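Local coordinates for uncharacterized protein (Bacteroides eggerthii DSM 20697, PDB 4ECO) that is of unknown function but has the leucine-rich-repeat architecture, a curved solenoid that commonly serves in protein binding, at residues P347-E352 with A370-F375; S526-Q531 with K539-R544. All blocks are in the same frame, centred on the assembly; numbering follows the deposited sequence. Where two conformers were deposited one is given.

Contact 1. Residues P347-E352 with A370-F375; sequences PAFGSE and ANFCGF
Phe349 holds CG anti to its carbonyl carbon (chi1 -66°), and Phe372 holds CG anti to its backbone N (chi1 -174°). With CG so placed in each, the two side chains lie side by side, pointing the same way. The rings form an offset edge-to-face pair. Their planes stand at 80° and their centroids are 5.5 Å apart. The edge of Phe349 is turned to a face of Phe372, and its CD2 lies above that face, displaced toward the rim. The closest ring atoms are Phe349 CE2 and Phe372 CZ, at 3.7 Å. At the edge of the Phe372 ring, CE1 lies 3.4 Å from Pro347 O.

One good and two weak backbone bonds join the chains beside the rings. Phe349 N donates to Phe372 O at 2.9 Å. The same oxygen takes a weak bond from Gly350 N and lies in the plane of the Phe349 ring, at its edge. Gly350 N also makes a weak bond to Asn371 O. Ala348 CB packs on that second carbonyl, with Asn371 O 3.4 Å away. Farther along, two CA-H...O contacts continue the backbone approach. Cys373 CA lies 3.3 Å from Gly350 O, and Gly374 CA meets Ser351 O in the same manner. At the more exposed border, Ser351 OG and Asn371 OD1 come within 2.6 Å.

Leu326 of helix 323-326 touches both Pro347 and Phe349. Phe372 reaches Phe320 and Leu358 outside the pair. Gly374 continues into backbone hydrogen bonds with Ile353 and Leu355.

Segment 347-352 is the loop ahead of strand 354-359, and segment 370-375 leads into strand 373-375. The arrangement is consistent with aromatic residues of successive coils packing on one another inside a leucine-rich-repeat solenoid.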
loop_
_atom_site.group_PDB
_atom_site.type_symbol
_atom_site.label_atom_id
_atom_site.label_comp_id
_atom_site.label_asym_id
_atom_site.label_seq_id
_atom_site.Cartn_x
_atom_site.Cartn_y
_atom_site.Cartn_z
ATOM N N PRO A 347 -11.597 16.766 -5.218
ATOM C CA PRO A 347 -12.957 16.566 -5.759
ATOM C C PRO A 347 -13.532 15.234 -5.221
ATOM O O PRO A 347 -12.751 14.329 -4.897
ATOM C CB PRO A 347 -12.736 16.561 -7.281
ATOM C CG PRO A 347 -11.353 17.160 -7.485
ATOM C CD PRO A 347 -10.581 16.726 -6.290
ATOM N N ALA A 348 -14.873 15.128 -5.055
ATOM C CA ALA A 348 -15.502 13.923 -4.479
ATOM C C ALA A 348 -16.144 13.000 -5.529
ATOM O O ALA A 348 -16.663 13.481 -6.533
ATOM C CB ALA A 348 -16.563 14.330 -3.471
ATOM N N PHE A 349 -16.132 11.675 -5.269
ATOM C CA PHE A 349 -16.781 10.662 -6.125
ATOM C C PHE A 349 -18.278 10.497 -5.768
ATOM O O PHE A 349 -19.121 10.255 -6.647
ATOM C CB PHE A 349 -16.087 9.293 -5.976
ATOM C CG PHE A 349 -14.664 9.207 -6.462
ATOM C CD1 PHE A 349 -14.382 8.851 -7.777
ATOM C CD2 PHE A 349 -13.602 9.457 -5.602
ATOM C CE1 PHE A 349 -13.064 8.782 -8.228
ATOM C CE2 PHE A 349 -12.285 9.399 -6.059
ATOM C CZ PHE A 349 -12.024 9.060 -7.366
ATOM N N GLY A 350 -18.558 10.571 -4.459
ATOM C CA GLY A 350 -19.872 10.366 -3.868
ATOM C C GLY A 350 -19.908 9.082 -3.065
ATOM O O GLY A 350 -19.096 8.181 -3.302
ATOM N N SER A 351 -20.849 8.995 -2.098
ATOM C CA SER A 351 -21.062 7.832 -1.214
ATOM C C SER A 351 -21.390 6.557 -2.002
ATOM O O SER A 351 -21.066 5.459 -1.554
ATOM C CB SER A 351 -22.208 8.095 -0.239
ATOM O OG SER A 351 -22.354 9.453 0.141
ATOM N N GLU A 352 -22.072 6.719 -3.156
ATOM C CA GLU A 352 -22.520 5.671 -4.084
ATOM C C GLU A 352 -21.355 4.803 -4.601
ATOM O O GLU A 352 -21.555 3.604 -4.844
ATOM C CB GLU A 352 -23.256 6.271 -5.285
ATOM C CG GLU A 352 -24.501 7.058 -4.912
ATOM C CD GLU A 352 -24.270 8.314 -4.088
ATOM O OE1 GLU A 352 -23.199 8.955 -4.229
ATOM O OE2 GLU A 352 -25.158 8.642 -3.270
ATOM N N ALA A 370 -16.778 15.867 2.428
ATOM C CA ALA A 370 -17.826 15.139 3.156
ATOM C C ALA A 370 -18.329 13.916 2.382
ATOM O O ALA A 370 -18.591 12.869 2.994
ATOM C CB ALA A 370 -18.988 16.072 3.449
ATOM N N ASN A 371 -18.405 14.037 1.052
ATOM C CA ASN A 371 -18.914 12.958 0.231
ATOM C C ASN A 371 -17.835 12.319 -0.621
ATOM O O ASN A 371 -18.125 11.824 -1.725
ATOM C CB ASN A 371 -20.030 13.505 -0.669
ATOM C CG ASN A 371 -21.216 12.581 -0.718
ATOM O OD1 ASN A 371 -21.551 11.920 0.278
ATOM N ND2 ASN A 371 -21.920 12.549 -1.862
ATOM N N PHE A 372 -16.588 12.288 -0.111
ATOM C CA PHE A 372 -15.473 11.794 -0.904
ATOM C C PHE A 372 -15.785 10.439 -1.553
ATOM O O PHE A 372 -15.664 10.325 -2.780
ATOM C CB PHE A 372 -14.181 11.715 -0.110
ATOM C CG PHE A 372 -13.043 11.340 -1.019
ATOM C CD1 PHE A 372 -12.607 12.218 -2.017
ATOM C CD2 PHE A 372 -12.442 10.087 -0.927
ATOM C CE1 PHE A 372 -11.581 11.854 -2.897
ATOM C CE2 PHE A 372 -11.407 9.725 -1.801
ATOM C CZ PHE A 372 -10.984 10.612 -2.779
ATOM N N CYS A 373 -16.230 9.442 -0.744
ATOM C CA CYS A 373 -16.581 8.103 -1.220
ATOM C C CYS A 373 -17.318 7.294 -0.147
ATOM O O CYS A 373 -17.403 7.705 1.009
ATOM C CB CYS A 373 -15.322 7.364 -1.659
ATOM S SG CYS A 373 -14.210 6.950 -0.295
ATOM N N GLY A 374 -17.785 6.112 -0.556
ATOM C CA GLY A 374 -18.370 5.093 0.296
ATOM C C GLY A 374 -17.341 3.986 0.438
ATOM O O GLY A 374 -16.224 4.114 -0.080
ATOM N N PHE A 375 -17.686 2.898 1.151
ATOM C CA PHE A 375 -16.753 1.788 1.333
ATOM C C PHE A 375 -17.463 0.419 1.345
ATOM O O PHE A 375 -18.564 0.291 1.867
ATOM C CB PHE A 375 -15.942 1.956 2.639
ATOM C CG PHE A 375 -15.161 3.245 2.804
ATOM C CD1 PHE A 375 -13.880 3.377 2.277
ATOM C CD2 PHE A 375 -15.699 4.320 3.508
ATOM C CE1 PHE A 375 -13.177 4.580 2.407
ATOM C CE2 PHE A 375 -14.985 5.512 3.652
ATOM C CZ PHE A 375 -13.730 5.632 3.103
#

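Contact 2. Residues S526-Q531 with K539-R544; sequences SKFPTQ and KGFGIR
Phe528 and Ile543 mark the nearest backbone approach, yet their CA atoms stay 8.9 Å apart and no hydrogen bond crosses between the segments. Four buried residues make the whole contact. Pro529 sits at the centre of an inverse gamma turn. On the other segment, Phe541 and Ile543 both direct CB toward the loop, with Gly542 between them.

Phe528 and Phe541 reach toward each other tip to tip. In each, CG is anti to the backbone N, with chi1 -155° in Phe528 and -162° in Phe541. The ring planes are 24° apart, so they are near parallel. They are slid so far that they barely overlap, and the centroids are 5.4 Å apart. The touch is therefore between outer carbons, with Phe528 CZ 3.4 Å from Phe541 CE1.

This layout is consistent with leucine-rich-repeat coils. The loop follows strand 517-519 and meets strand 540-542, the next in the run of parallel strands, across the apolar interior. Phe541 and Ile543 probably fill the last two hydrophobic positions of the LxxLxL motif. Phe528 and Pro529 probably correspond to the Leu-Pro pair of the loop.

Ile543 uses two branches. Its CG2 lies 3.6 Å from Phe528 CE2, and the same methyl lies at the edge of the Phe541 ring, in its plane. Its CD1 meets Pro529 tip to tip, 3.7 Å from Pro529 CD and equally near CG. The Pro529 carbonyl also turns to the strand, with Pro529 O 3.8 Å from Phe541 CZ.

Other residues extend the core. Phe528 packs on Pro559, Pro529 on Leu520, and Phe541 on Leu533 and on Leu571 of strand 570-572. Phe528 N is hydrogen-bonded to Glu557 OE1.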
loop_
_atom_site.group_PDB
_atom_site.type_symbol
_atom_site.label_atom_id
_atom_site.label_comp_id
_atom_site.label_asym_id
_atom_site.label_seq_id
_atom_site.Cartn_x
_atom_site.Cartn_y
_atom_site.Cartn_z
ATOM N N SER A 526 6.967 14.212 35.841
ATOM C CA SER A 526 7.833 14.372 37.018
ATOM C C SER A 526 7.244 13.536 38.168
ATOM O O SER A 526 7.994 13.034 39.025
ATOM C CB SER A 526 7.988 15.833 37.396
ATOM O OG SER A 526 6.714 16.448 37.345
ATOM N N LYS A 527 5.893 13.356 38.124
ATOM C CA LYS A 527 5.066 12.518 38.992
ATOM C C LYS A 527 4.614 11.330 38.185
ATOM O O LYS A 527 3.973 11.515 37.142
ATOM C CB LYS A 527 3.856 13.296 39.559
ATOM C CG LYS A 527 3.083 12.516 40.642
ATOM C CD LYS A 527 1.588 12.827 40.679
ATOM C CE LYS A 527 1.211 14.062 41.494
ATOM N NZ LYS A 527 1.308 13.837 42.970
ATOM N N PHE A 528 4.923 10.115 38.654
ATOM C CA PHE A 528 4.620 8.894 37.927
ATOM C C PHE A 528 3.104 8.701 37.639
ATOM O O PHE A 528 2.298 8.645 38.570
ATOM C CB PHE A 528 5.152 7.656 38.665
ATOM C CG PHE A 528 5.403 6.499 37.718
ATOM C CD1 PHE A 528 4.349 5.716 37.252
ATOM C CD2 PHE A 528 6.684 6.231 37.249
ATOM C CE1 PHE A 528 4.577 4.695 36.333
ATOM C CE2 PHE A 528 6.908 5.212 36.341
ATOM C CZ PHE A 528 5.858 4.440 35.903
ATOM N N PRO A 529 2.720 8.536 36.343
ATOM C CA PRO A 529 1.308 8.254 36.028
ATOM C C PRO A 529 1.000 6.790 36.361
ATOM O O PRO A 529 1.194 5.882 35.543
ATOM C CB PRO A 529 1.206 8.570 34.532
ATOM C CG PRO A 529 2.576 8.319 34.002
ATOM C CD PRO A 529 3.556 8.546 35.119
ATOM N N THR A 530 0.586 6.558 37.604
ATOM C CA THR A 530 0.336 5.210 38.089
ATOM C C THR A 530 -1.010 4.650 37.593
ATOM O O THR A 530 -1.201 3.438 37.650
ATOM C CB THR A 530 0.392 5.193 39.636
ATOM O OG1 THR A 530 -0.529 6.154 40.160
ATOM C CG2 THR A 530 1.789 5.487 40.189
ATOM N N GLN A 531 -1.943 5.514 37.131
ATOM C CA GLN A 531 -3.307 5.134 36.725
ATOM C C GLN A 531 -3.328 3.927 35.753
ATOM O O GLN A 531 -4.091 2.998 36.041
ATOM C CB GLN A 531 -4.089 6.309 36.109
ATOM C CG GLN A 531 -4.189 7.539 36.990
ATOM C CD GLN A 531 -3.121 8.566 36.711
ATOM O OE1 GLN A 531 -1.960 8.248 36.434
ATOM N NE2 GLN A 531 -3.481 9.842 36.816
ATOM N N LYS A 539 0.592 -5.747 30.094
ATOM C CA LYS A 539 1.783 -6.530 29.802
ATOM C C LYS A 539 3.043 -5.659 29.681
ATOM O O LYS A 539 4.122 -6.113 30.063
ATOM C CB LYS A 539 1.583 -7.319 28.500
ATOM C CG LYS A 539 1.539 -8.833 28.673
ATOM C CD LYS A 539 1.643 -9.546 27.326
ATOM C CE LYS A 539 0.320 -9.618 26.607
ATOM N NZ LYS A 539 0.490 -9.830 25.147
ATOM N N GLY A 540 2.908 -4.449 29.136
ATOM C CA GLY A 540 4.047 -3.550 28.954
ATOM C C GLY A 540 3.811 -2.080 29.237
ATOM O O GLY A 540 2.769 -1.527 28.882
ATOM N N PHE A 541 4.823 -1.432 29.833
ATOM C CA PHE A 541 4.817 -0.025 30.218
ATOM C C PHE A 541 6.145 0.636 29.854
ATOM O O PHE A 541 7.208 0.120 30.216
ATOM C CB PHE A 541 4.557 0.107 31.738
ATOM C CG PHE A 541 4.115 1.475 32.179
ATOM C CD1 PHE A 541 5.048 2.471 32.450
ATOM C CD2 PHE A 541 2.765 1.778 32.304
ATOM C CE1 PHE A 541 4.634 3.757 32.836
ATOM C CE2 PHE A 541 2.347 3.060 32.696
ATOM C CZ PHE A 541 3.284 4.039 32.975
ATOM N N GLY A 542 6.066 1.764 29.151
ATOM C CA GLY A 542 7.220 2.542 28.723
ATOM C C GLY A 542 7.138 3.963 29.237
ATOM O O GLY A 542 6.103 4.626 29.075
ATOM N N ILE A 543 8.213 4.420 29.906
ATOM C CA ILE A 543 8.275 5.760 30.473
ATOM C C ILE A 543 9.745 6.240 30.395
ATOM O O ILE A 543 10.222 6.982 31.249
ATOM C CB ILE A 543 7.632 5.838 31.912
ATOM C CG1 ILE A 543 7.293 7.285 32.360
ATOM C CG2 ILE A 543 8.317 4.973 33.013
ATOM C CD1 ILE A 543 5.884 7.526 32.460
ATOM N N ARG A 544 10.438 5.822 29.323
ATOM C CA ARG A 544 11.817 6.210 29.035
ATOM C C ARG A 544 11.941 7.711 28.724
ATOM O O ARG A 544 10.963 8.341 28.308
ATOM C CB ARG A 544 12.341 5.410 27.840
ATOM C CG ARG A 544 12.992 4.067 28.160
ATOM C CD ARG A 544 13.697 3.472 26.936
ATOM N NE ARG A 544 14.575 4.456 26.291
ATOM C CZ ARG A 544 15.859 4.635 26.573
ATOM N NH1 ARG A 544 16.464 3.862 27.463
ATOM N NH2 ARG A 544 16.552 5.577 25.957
#

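In the fold
From the N terminus, contact 1 comes first. It closes a loop of 17 intervening residues that includes strand 354-359 and strand 364-367. It joins the loop after strand 334-336 to strand 373-375. The chain then runs on through further parallel strands before contact 2 opens. Contact 2 closes a shorter loop of seven residues with no regular helix or strand. It ties the loop after strand 517-519 to strand 540-542. The two contacts follow in series and neither nest nor cross. The centres of contact 1 and contact 2 are about 42 Å apart. The nearest atoms of contact 1 and contact 2 are about 30 Å apart. What connects them is the succession of parallel strands along the solenoid.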